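Local coordinates for protein importin-95 (Chaetomium thermophilum, PDB 4XRI) that acts as an importin-beta family nuclear transport receptor built of HEAT repeats, serving import of protein cargo into the nucleus and probably binding a small GTPase, at residues A325-T329 with Y365-V369; Y261-R265 with P320-F324; K711-L715 with V739-A743; L655-L659 with A671-V675. The protein carries 2 engineered substitutions. All blocks are in the same frame, centred on the assembly; numbering follows the deposited sequence.

Contacts 1 and 2 lie on one side of the chain's centre and adjoin in sequence, centres about 13 Å apart: contact 2 joins two interhelical loops, and contact 1 starts with the helix that follows the second. Both lean on helix 285-310, whose Glu302 serves each. Contacts 3 and 4 lie together, across the chain's centre from contact 1, centres about 17 Å apart, and touch through Ile672 against Ala713 and Ile714; helix 690-701 borders both. Contact 4 is wholly buried and apolar. Contact 3 is buried too but adds a weak lysine-glutamine bond, contact 1 ties a buried tyrosine to a carbonyl, and the partly buried contact 2 mixes rings with hydrogen bonds and a surface arginine.

Contact 1: residues A325-T329 with Y365-V369; sequences ARVAT and YAQAV
Tyr365 swings its ring beneath Ala325 with an unusual first torsion (chi1 -139°), off the normal staggered positions, which helps to carry the phenol across to the start of helix 324-340. Val369 turns CG1 anti to its carbonyl carbon (chi1 -45°), bringing that methyl to the same alanine from one turn further along helix 354-369. The Tyr365 hydroxyl donates a short bond of 2.5 Å from OH to Ala325 O, meeting the oxygen in the carbonyl plane on a lone pair. The ring itself is used on two sides. Ala325 CB lies over one face, 4.2 Å from the ring centroid, as a CH-pi contact, while Thr329 OG1 comes to the edge, 3.6 Å from Tyr365 CE1. Past the rim, Ala328 CB packs 3.4 Å from Tyr365 OH.

Val369 CG1 packs beside the ring, 3.6 Å from Ala325 CB and 3.5 Å from Arg326 N, so the alanine methyl meets both a ring face and a methyl branch. The backbone of Ala325 is held as well, because Ala325 N bonds to Glu302 on helix 285-310. The same helix backs the contact with Trp295 against Ala328 and Cys299 against Tyr365, while Val332 and Val333, further along helix 324-340, also touch the tyrosine. The axes pass 9.8 Å apart at 111°, with small alanines on both helices at the crossing, a steep crossing of successive helices within the superhelical solenoid of HEAT repeats that defines the importin-beta family.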
loop_
_atom_site.group_PDB
_atom_site.type_symbol
_atom_site.label_atom_id
_atom_site.label_comp_id
_atom_site.label_asym_id
_atom_site.label_seq_id
_atom_site.Cartn_x
_atom_site.Cartn_y
_atom_site.Cartn_z
ATOM N N ALA A 325 8.998 -14.086 -20.279
ATOM C CA ALA A 325 8.851 -12.762 -20.876
ATOM C C ALA A 325 9.952 -12.470 -21.890
ATOM O O ALA A 325 9.689 -11.935 -22.967
ATOM C CB ALA A 325 8.840 -11.700 -19.793
ATOM N N ARG A 326 11.182 -12.836 -21.539
ATOM C CA ARG A 326 12.332 -12.632 -22.414
ATOM C C ARG A 326 12.148 -13.360 -23.744
ATOM O O ARG A 326 12.302 -12.775 -24.817
ATOM C CB ARG A 326 13.613 -13.105 -21.722
ATOM C CG ARG A 326 14.887 -12.819 -22.493
ATOM C CD ARG A 326 16.099 -13.400 -21.779
ATOM N NE ARG A 326 17.350 -13.054 -22.449
ATOM C CZ ARG A 326 17.850 -13.715 -23.487
ATOM N NH1 ARG A 326 17.205 -14.763 -23.980
ATOM N NH2 ARG A 326 18.995 -13.329 -24.034
ATOM N N VAL A 327 11.809 -14.642 -23.655
ATOM C CA VAL A 327 11.555 -15.465 -24.831
ATOM C C VAL A 327 10.400 -14.917 -25.670
ATOM O O VAL A 327 10.451 -14.933 -26.900
ATOM C CB VAL A 327 11.245 -16.927 -24.424
ATOM C CG1 VAL A 327 10.767 -17.742 -25.623
ATOM C CG2 VAL A 327 12.469 -17.570 -23.786
ATOM N N ALA A 328 9.373 -14.410 -24.998
ATOM C CA ALA A 328 8.144 -13.990 -25.667
ATOM C C ALA A 328 8.205 -12.571 -26.228
ATOM O O ALA A 328 7.265 -12.127 -26.888
ATOM C CB ALA A 328 6.971 -14.110 -24.710
ATOM N N THR A 329 9.309 -11.875 -25.963
ATOM C CA THR A 329 9.462 -10.461 -26.314
ATOM C C THR A 329 9.055 -10.123 -27.748
ATOM O O THR A 329 8.248 -9.223 -27.976
ATOM C CB THR A 329 10.918 -9.998 -26.112
ATOM O OG1 THR A 329 11.281 -10.135 -24.734
ATOM C CG2 THR A 329 11.074 -8.542 -26.529
ATOM N N TYR A 365 7.115 -5.224 -18.423
ATOM C CA TYR A 365 7.908 -5.992 -19.372
ATOM C C TYR A 365 9.340 -5.472 -19.435
ATOM O O TYR A 365 10.292 -6.250 -19.518
ATOM C CB TYR A 365 7.272 -5.948 -20.764
ATOM C CG TYR A 365 7.313 -7.272 -21.495
ATOM C CD1 TYR A 365 8.503 -7.761 -22.021
ATOM C CD2 TYR A 365 6.164 -8.040 -21.650
ATOM C CE1 TYR A 365 8.546 -8.973 -22.682
ATOM C CE2 TYR A 365 6.197 -9.250 -22.314
ATOM C CZ TYR A 365 7.390 -9.711 -22.826
ATOM O OH TYR A 365 7.424 -10.919 -23.483
ATOM N N ALA A 366 9.481 -4.151 -19.391
ATOM C CA ALA A 366 10.791 -3.510 -19.437
ATOM C C ALA A 366 11.612 -3.860 -18.201
ATOM O O ALA A 366 12.824 -4.061 -18.281
ATOM C CB ALA A 366 10.640 -2.004 -19.561
ATOM N N GLN A 367 10.936 -3.934 -17.059
ATOM C CA GLN A 367 11.573 -4.328 -15.808
ATOM C C GLN A 367 11.962 -5.801 -15.850
ATOM O O GLN A 367 13.004 -6.199 -15.323
ATOM C CB GLN A 367 10.643 -4.066 -14.617
ATOM C CG GLN A 367 10.351 -2.599 -14.352
ATOM C CD GLN A 367 9.348 -2.393 -13.229
ATOM O OE1 GLN A 367 9.481 -2.965 -12.147
ATOM N NE2 GLN A 367 8.332 -1.578 -13.487
ATOM N N ALA A 368 11.118 -6.601 -16.494
ATOM C CA ALA A 368 11.285 -8.048 -16.509
ATOM C C ALA A 368 12.412 -8.518 -17.428
ATOM O O ALA A 368 13.116 -9.471 -17.103
ATOM C CB ALA A 368 9.972 -8.717 -16.912
ATOM N N VAL A 369 12.582 -7.866 -18.574
ATOM C CA VAL A 369 13.528 -8.361 -19.573
ATOM C C VAL A 369 14.681 -7.403 -19.856
ATOM O O VAL A 369 15.649 -7.771 -20.518
ATOM C CB VAL A 369 12.820 -8.669 -20.907
ATOM C CG1 VAL A 369 11.530 -9.429 -20.653
ATOM C CG2 VAL A 369 12.544 -7.389 -21.684
#

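Contact 2: residues Y261-R265 with P320-F324; sequences YEHMR and PFYNF
This is a loop-to-loop contact, partly buried, in which the turn between helices 243-260 and 265-280 meets the segment leading into helix 324-340, with Tyr261 and Tyr322 at its centre. Tyr261 extends its CG anti to the backbone N (chi1 169°), and its OH thereby accepts the amide of Tyr322, N to OH 3.0 Å, in a nearly straight bond of 166°. That hydroxyl is also bonded to Glu302 of helix 285-310, which takes the backbone N of Phe324 as well. In the reverse direction Tyr322 OH donates to Glu262 O at 2.7 Å, arriving tilted out of the carbonyl plane.

The two tyrosine rings lie nearly parallel, planes 18° apart, but are slid so far that they barely overlap; Tyr261 CE2 and Tyr322 CD2 meet at 3.7 Å. Phe324 completes an aromatic cluster, its CD2 3.6 Å from Tyr261 CE1 and its edge set against Arg265 CA, 3.6 Å from Phe324 CZ. In a HEAT-repeat solenoid, turns and loops join the stacked helices, and here the cluster packs one such turn against the end of a longer loop. A leucine in place of Tyr322 would probably leave Glu262 O without its hydroxyl donor and strip Arg265 of the flat surface beneath it.

Arg265 covers that surface with CB directly above the ring centre, 4.2 Å from the Tyr322 centroid. Further out, Arg265 NH1 lies 3.5 Å from Tyr322 CD1, with the guanidinium plane inclined to the ring, and a bound sulfate, probably from the crystallisation liquor, sits beside the arginine side chain.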
loop_
_atom_site.group_PDB
_atom_site.type_symbol
_atom_site.label_atom_id
_atom_site.label_comp_id
_atom_site.label_asym_id
_atom_site.label_seq_id
_atom_site.Cartn_x
_atom_site.Cartn_y
_atom_site.Cartn_z
ATOM N N TYR A 261 3.360 -20.777 -11.335
ATOM C CA TYR A 261 4.387 -20.393 -12.301
ATOM C C TYR A 261 5.407 -21.504 -12.524
ATOM O O TYR A 261 5.779 -21.804 -13.660
ATOM C CB TYR A 261 5.101 -19.121 -11.833
ATOM C CG TYR A 261 6.344 -18.783 -12.629
ATOM C CD1 TYR A 261 6.280 -17.928 -13.719
ATOM C CD2 TYR A 261 7.586 -19.307 -12.279
ATOM C CE1 TYR A 261 7.410 -17.612 -14.444
ATOM C CE2 TYR A 261 8.719 -19.002 -13.001
ATOM C CZ TYR A 261 8.627 -18.151 -14.080
ATOM O OH TYR A 261 9.753 -17.840 -14.804
ATOM N N GLU A 262 5.847 -22.113 -11.427
ATOM C CA GLU A 262 6.903 -23.118 -11.461
ATOM C C GLU A 262 6.539 -24.356 -12.281
ATOM O O GLU A 262 7.419 -25.110 -12.694
ATOM C CB GLU A 262 7.268 -23.538 -10.035
ATOM C CG GLU A 262 6.141 -24.216 -9.273
ATOM C CD GLU A 262 6.545 -24.608 -7.864
ATOM O OE1 GLU A 262 7.748 -24.512 -7.543
ATOM O OE2 GLU A 262 5.660 -25.006 -7.076
ATOM N N HIS A 263 5.246 -24.560 -12.521
ATOM C CA HIS A 263 4.789 -25.734 -13.264
ATOM C C HIS A 263 4.445 -25.432 -14.723
ATOM O O HIS A 263 3.933 -26.298 -15.433
ATOM C CB HIS A 263 3.559 -26.352 -12.589
ATOM C CG HIS A 263 3.806 -26.851 -11.199
ATOM N ND1 HIS A 263 4.520 -27.999 -10.932
ATOM C CD2 HIS A 263 3.405 -26.370 -9.998
ATOM C CE1 HIS A 263 4.561 -28.195 -9.626
ATOM N NE2 HIS A 263 3.893 -27.221 -9.037
ATOM N N MET A 264 4.734 -24.219 -15.179
ATOM C CA MET A 264 4.149 -23.735 -16.430
ATOM C C MET A 264 5.008 -23.875 -17.686
ATOM O O MET A 264 4.524 -23.613 -18.789
ATOM C CB MET A 264 3.761 -22.265 -16.268
ATOM C CG MET A 264 2.527 -22.040 -15.409
ATOM S SD MET A 264 1.072 -22.880 -16.069
ATOM C CE MET A 264 0.966 -24.300 -14.980
ATOM N N ARG A 265 6.264 -24.282 -17.527
ATOM C CA ARG A 265 7.198 -24.335 -18.654
ATOM C C ARG A 265 6.664 -25.129 -19.845
ATOM O O ARG A 265 6.598 -24.614 -20.961
ATOM C CB ARG A 265 8.534 -24.930 -18.214
ATOM C CG ARG A 265 9.592 -24.925 -19.307
ATOM C CD ARG A 265 10.952 -25.285 -18.745
ATOM N NE ARG A 265 11.992 -24.381 -19.223
ATOM C CZ ARG A 265 13.196 -24.273 -18.670
ATOM N NH1 ARG A 265 13.505 -25.014 -17.616
ATOM N NH2 ARG A 265 14.085 -23.423 -19.166
ATOM N N PRO A 320 12.869 -21.282 -9.182
ATOM C CA PRO A 320 12.772 -21.627 -10.605
ATOM C C PRO A 320 12.450 -20.411 -11.474
ATOM O O PRO A 320 11.530 -19.661 -11.162
ATOM C CB PRO A 320 11.632 -22.651 -10.637
ATOM C CG PRO A 320 11.664 -23.277 -9.288
ATOM C CD PRO A 320 12.061 -22.181 -8.340
ATOM N N PHE A 321 13.217 -20.223 -12.544
ATOM C CA PHE A 321 13.051 -19.074 -13.431
ATOM C C PHE A 321 13.210 -19.508 -14.884
ATOM O O PHE A 321 14.234 -20.079 -15.257
ATOM C CB PHE A 321 14.061 -17.976 -13.077
ATOM C CG PHE A 321 13.930 -16.736 -13.914
ATOM C CD1 PHE A 321 12.916 -15.827 -13.674
ATOM C CD2 PHE A 321 14.830 -16.474 -14.932
ATOM C CE1 PHE A 321 12.792 -14.684 -14.440
ATOM C CE2 PHE A 321 14.715 -15.332 -15.700
ATOM C CZ PHE A 321 13.694 -14.437 -15.456
ATOM N N TYR A 322 12.197 -19.229 -15.702
ATOM C CA TYR A 322 12.137 -19.776 -17.054
ATOM C C TYR A 322 12.270 -18.724 -18.151
ATOM O O TYR A 322 12.247 -19.062 -19.333
ATOM C CB TYR A 322 10.827 -20.538 -17.249
ATOM C CG TYR A 322 10.592 -21.626 -16.228
ATOM C CD1 TYR A 322 11.560 -22.587 -15.973
ATOM C CD2 TYR A 322 9.399 -21.690 -15.517
ATOM C CE1 TYR A 322 11.347 -23.585 -15.038
ATOM C CE2 TYR A 322 9.177 -22.680 -14.583
ATOM C CZ TYR A 322 10.153 -23.626 -14.346
ATOM O OH TYR A 322 9.925 -24.613 -13.414
ATOM N N ASN A 323 12.399 -17.461 -17.758
ATOM C CA ASN A 323 12.554 -16.363 -18.712
ATOM C C ASN A 323 11.440 -16.302 -19.759
ATOM O O ASN A 323 11.706 -16.074 -20.940
ATOM C CB ASN A 323 13.907 -16.466 -19.424
ATOM C CG ASN A 323 14.867 -15.366 -19.019
ATOM O OD1 ASN A 323 14.457 -14.237 -18.747
ATOM N ND2 ASN A 323 16.154 -15.693 -18.967
ATOM N N PHE A 324 10.201 -16.510 -19.322
ATOM C CA PHE A 324 9.050 -16.503 -20.225
ATOM C C PHE A 324 8.935 -15.200 -21.004
ATOM O O PHE A 324 8.789 -15.206 -22.227
ATOM C CB PHE A 324 7.756 -16.746 -19.445
ATOM C CG PHE A 324 7.579 -18.164 -18.987
ATOM C CD1 PHE A 324 8.154 -19.212 -19.686
ATOM C CD2 PHE A 324 6.836 -18.448 -17.856
ATOM C CE1 PHE A 324 7.989 -20.517 -19.262
ATOM C CE2 PHE A 324 6.667 -19.747 -17.429
ATOM C CZ PHE A 324 7.244 -20.784 -18.132
#

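Contact 3: residues K711-L715 with V739-A743; sequences KPAIL and VLQQA
Lys711 crosses to Ala743 and Gln742 with a long side chain that is extended at first and bent near its end. CB points at helix 730-743, and CG follows anti to the backbone N (chi1 -172°), running straight on to Lys711 CD, which passes Ala743 CB at 4.4 Å. A turn about the CG-CD bond (chi3 -74°) then redirects CE and brings NZ to the Gln742 side chain. There the ammonium makes a weak hydrogen bond, Lys711 NZ to Gln742 OE1 3.3 Å. Gln742 is itself bent at its second torsion, and since it also touches a crystal neighbour, its pose may owe something to the lattice.

One turn on, Leu715 supplies the apolar half with its two methyls. Leu715 CD1 rests 4.0 Å from Ala743 CB, which thus has the lysine chain on one flank and the leucine on another. Leu715 CD2 reaches Val739 CG1 at 4.0 Å and Leu740 CD2 at 4.2 Å. These are ordinary van der Waals contacts, made by side chains spanning axes that approach no nearer than 11.9 Å.

The two helices run roughly antiparallel, at 140°, with other helices of the HEAT-type solenoid around them. Leu701 of helix 690-701 touches both Lys711 and Val739, while helix 754-780 brings Ile767 to Leu715, and Ala770 with Trp771 to Leu740.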
loop_
_atom_site.group_PDB
_atom_site.type_symbol
_atom_site.label_atom_id
_atom_site.label_comp_id
_atom_site.label_asym_id
_atom_site.label_seq_id
_atom_site.Cartn_x
_atom_site.Cartn_y
_atom_site.Cartn_z
ATOM N N LYS A 711 2.438 2.960 20.928
ATOM C CA LYS A 711 3.452 2.553 21.902
ATOM C C LYS A 711 4.909 2.592 21.395
ATOM O O LYS A 711 5.774 3.093 22.103
ATOM C CB LYS A 711 3.147 1.154 22.433
ATOM C CG LYS A 711 4.042 0.743 23.604
ATOM C CD LYS A 711 3.678 -0.623 24.170
ATOM C CE LYS A 711 2.401 -0.567 24.984
ATOM N NZ LYS A 711 2.110 -1.867 25.637
ATOM N N PRO A 712 5.188 2.083 20.170
ATOM C CA PRO A 712 6.585 2.145 19.712
ATOM C C PRO A 712 7.175 3.555 19.713
ATOM O O PRO A 712 8.305 3.742 20.168
ATOM C CB PRO A 712 6.507 1.595 18.280
ATOM C CG PRO A 712 5.344 0.675 18.303
ATOM C CD PRO A 712 4.349 1.330 19.219
ATOM N N ALA A 713 6.419 4.531 19.222
ATOM C CA ALA A 713 6.889 5.913 19.181
ATOM C C ALA A 713 6.939 6.520 20.582
ATOM O O ALA A 713 7.782 7.368 20.873
ATOM C CB ALA A 713 6.005 6.745 18.276
ATOM N N ILE A 714 6.032 6.078 21.447
ATOM C CA ILE A 714 5.981 6.565 22.825
ATOM C C ILE A 714 7.217 6.123 23.611
ATOM O O ILE A 714 7.767 6.883 24.414
ATOM C CB ILE A 714 4.704 6.074 23.540
ATOM C CG1 ILE A 714 3.483 6.834 23.021
ATOM C CG2 ILE A 714 4.814 6.244 25.047
ATOM C CD1 ILE A 714 2.171 6.326 23.574
ATOM N N LEU A 715 7.660 4.895 23.360
ATOM C CA LEU A 715 8.850 4.368 24.021
ATOM C C LEU A 715 10.101 5.080 23.531
ATOM O O LEU A 715 10.979 5.423 24.321
ATOM C CB LEU A 715 8.975 2.863 23.791
ATOM C CG LEU A 715 7.778 2.036 24.264
ATOM C CD1 LEU A 715 8.072 0.556 24.130
ATOM C CD2 LEU A 715 7.396 2.394 25.697
ATOM N N VAL A 739 6.997 -0.664 32.186
ATOM C CA VAL A 739 6.411 -0.648 30.851
ATOM C C VAL A 739 7.332 -1.305 29.826
ATOM O O VAL A 739 6.888 -2.108 28.999
ATOM C CB VAL A 739 6.098 0.791 30.401
ATOM C CG1 VAL A 739 5.644 0.808 28.951
ATOM C CG2 VAL A 739 5.055 1.415 31.312
ATOM N N LEU A 740 8.615 -0.962 29.889
ATOM C CA LEU A 740 9.607 -1.514 28.969
ATOM C C LEU A 740 9.696 -3.032 29.068
ATOM O O LEU A 740 9.806 -3.724 28.056
ATOM C CB LEU A 740 10.984 -0.899 29.233
ATOM C CG LEU A 740 11.169 0.600 28.980
ATOM C CD1 LEU A 740 12.537 1.090 29.422
ATOM C CD2 LEU A 740 10.938 0.902 27.509
ATOM N N GLN A 741 9.647 -3.542 30.295
ATOM C CA GLN A 741 9.732 -4.979 30.535
ATOM C C GLN A 741 8.509 -5.705 29.986
ATOM O O GLN A 741 8.627 -6.787 29.412
ATOM C CB GLN A 741 9.889 -5.265 32.031
ATOM C CG GLN A 741 11.258 -4.905 32.578
ATOM C CD GLN A 741 11.342 -5.021 34.090
ATOM O OE1 GLN A 741 10.371 -4.761 34.802
ATOM N NE2 GLN A 741 12.507 -5.422 34.587
ATOM N N GLN A 742 7.337 -5.099 30.156
ATOM C CA GLN A 742 6.101 -5.656 29.620
ATOM C C GLN A 742 6.130 -5.668 28.098
ATOM O O GLN A 742 5.753 -6.656 27.463
ATOM C CB GLN A 742 4.892 -4.859 30.116
ATOM C CG GLN A 742 3.555 -5.313 29.545
ATOM C CD GLN A 742 3.044 -4.409 28.434
ATOM O OE1 GLN A 742 3.751 -3.517 27.963
ATOM N NE2 GLN A 742 1.804 -4.637 28.014
ATOM N N ALA A 743 6.587 -4.560 27.524
ATOM C CA ALA A 743 6.640 -4.396 26.077
ATOM C C ALA A 743 7.549 -5.434 25.424
ATOM O O ALA A 743 7.324 -5.841 24.285
ATOM C CB ALA A 743 7.106 -2.990 25.725
#

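Contact 4: residues L655-L659 with A671-V675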
loop_
_atom_site.group_PDB
_atom_site.type_symbol
_atom_site.label_atom_id
_atom_site.label_comp_id
_atom_site.label_asym_id
_atom_site.label_seq_id
_atom_site.Cartn_x
_atom_site.Cartn_y
_atom_site.Cartn_z
ATOM N N LEU A 655 0.124 21.207 21.826
ATOM C CA LEU A 655 0.827 19.934 21.766
ATOM C C LEU A 655 0.210 18.920 22.724
ATOM O O LEU A 655 -0.011 17.764 22.358
ATOM C CB LEU A 655 2.310 20.131 22.084
ATOM C CG LEU A 655 3.192 18.883 22.026
ATOM C CD1 LEU A 655 3.020 18.177 20.695
ATOM C CD2 LEU A 655 4.651 19.251 22.255
ATOM N N TYR A 656 -0.065 19.363 23.949
ATOM C CA TYR A 656 -0.721 18.528 24.951
ATOM C C TYR A 656 -2.042 17.967 24.435
ATOM O O TYR A 656 -2.326 16.780 24.581
ATOM C CB TYR A 656 -0.979 19.322 26.237
ATOM C CG TYR A 656 0.262 19.809 26.946
ATOM C CD1 TYR A 656 1.475 19.144 26.812
ATOM C CD2 TYR A 656 0.218 20.937 27.754
ATOM C CE1 TYR A 656 2.611 19.591 27.464
ATOM C CE2 TYR A 656 1.346 21.393 28.409
ATOM C CZ TYR A 656 2.538 20.716 28.261
ATOM O OH TYR A 656 3.662 21.167 28.914
ATOM N N ASN A 657 -2.841 18.835 23.828
ATOM C CA ASN A 657 -4.173 18.464 23.368
ATOM C C ASN A 657 -4.123 17.442 22.241
ATOM O O ASN A 657 -4.947 16.531 22.180
ATOM C CB ASN A 657 -4.939 19.704 22.914
ATOM C CG ASN A 657 -6.436 19.502 22.951
ATOM O OD1 ASN A 657 -7.081 19.354 21.913
ATOM N ND2 ASN A 657 -7.000 19.484 24.156
ATOM N N ALA A 658 -3.147 17.599 21.353
ATOM C CA ALA A 658 -2.935 16.641 20.276
ATOM C C ALA A 658 -2.490 15.299 20.845
ATOM O O ALA A 658 -2.915 14.241 20.377
ATOM C CB ALA A 658 -1.910 17.171 19.285
ATOM N N LEU A 659 -1.640 15.355 21.866
ATOM C CA LEU A 659 -1.149 14.153 22.533
ATOM C C LEU A 659 -2.271 13.351 23.182
ATOM O O LEU A 659 -2.277 12.123 23.129
ATOM C CB LEU A 659 -0.106 14.518 23.595
ATOM C CG LEU A 659 1.334 14.756 23.135
ATOM C CD1 LEU A 659 2.163 15.303 24.285
ATOM C CD2 LEU A 659 1.946 13.471 22.592
ATOM N N ALA A 671 2.024 14.309 17.202
ATOM C CA ALA A 671 2.271 14.986 18.468
ATOM C C ALA A 671 3.385 14.304 19.252
ATOM O O ALA A 671 4.236 14.968 19.841
ATOM C CB ALA A 671 0.990 15.039 19.300
ATOM N N ILE A 672 3.362 12.975 19.267
ATOM C CA ILE A 672 4.395 12.196 19.939
ATOM C C ILE A 672 5.751 12.445 19.289
ATOM O O ILE A 672 6.762 12.586 19.971
ATOM C CB ILE A 672 4.074 10.695 19.907
ATOM C CG1 ILE A 672 2.743 10.428 20.611
ATOM C CG2 ILE A 672 5.195 9.897 20.555
ATOM C CD1 ILE A 672 2.207 9.028 20.384
ATOM N N GLY A 673 5.753 12.509 17.962
ATOM C CA GLY A 673 6.952 12.821 17.208
ATOM C C GLY A 673 7.433 14.225 17.525
ATOM O O GLY A 673 8.636 14.487 17.572
ATOM N N LEU A 674 6.490 15.135 17.747
ATOM C CA LEU A 674 6.824 16.513 18.093
ATOM C C LEU A 674 7.500 16.600 19.458
ATOM O O LEU A 674 8.384 17.430 19.666
ATOM C CB LEU A 674 5.571 17.395 18.074
ATOM C CG LEU A 674 5.477 18.426 16.947
ATOM C CD1 LEU A 674 6.664 19.380 16.997
ATOM C CD2 LEU A 674 5.393 17.738 15.592
ATOM N N VAL A 675 7.080 15.747 20.388
ATOM C CA VAL A 675 7.692 15.716 21.714
ATOM C C VAL A 675 9.146 15.280 21.602
ATOM O O VAL A 675 10.027 15.836 22.259
ATOM C CB VAL A 675 6.947 14.771 22.678
ATOM C CG1 VAL A 675 7.632 14.759 24.041
ATOM C CG2 VAL A 675 5.495 15.199 22.819
#
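Leu659 and Ala671 bring helices 648-660 and 665-682 together as a roughly antiparallel helical hairpin of the kind HEAT-type solenoids are stacked from, the axes 9.3 Å apart at 132°. Ala671 CB sits in the middle of the first shell: it abuts Ala658 CB at 3.6 Å and lies 3.7 Å from Leu659 N, close against the facing backbone. Leu659 spreads its branches over the neighbouring turn, CG being anti to the carbonyl carbon (chi1 -82°). Leu659 CD1 meets Val675 CG2 at 3.6 Å, the two side chains crossing near a right angle, and Leu659 CD2 meets Ile672 CG1 at 3.7 Å. An alanine in place of Leu659 would probably open a gap here, leaving Val675 CG2 and Ile672 CG1 without their facing methyls.

Outside this shell, Phe693 of helix 690-701 presses on Leu655, Leu659 and Val675 alike. Phe630 of helix 625-640 backs Leu655, Ala658 and Leu674, and Ile672 continues onto helix 711-725. Leu655 adds its CD1, packed 3.7 Å from Leu674 CB and 3.5 Å from Ala671 O, the same carbonyl oxygen that accepts Val675 N along its own helix.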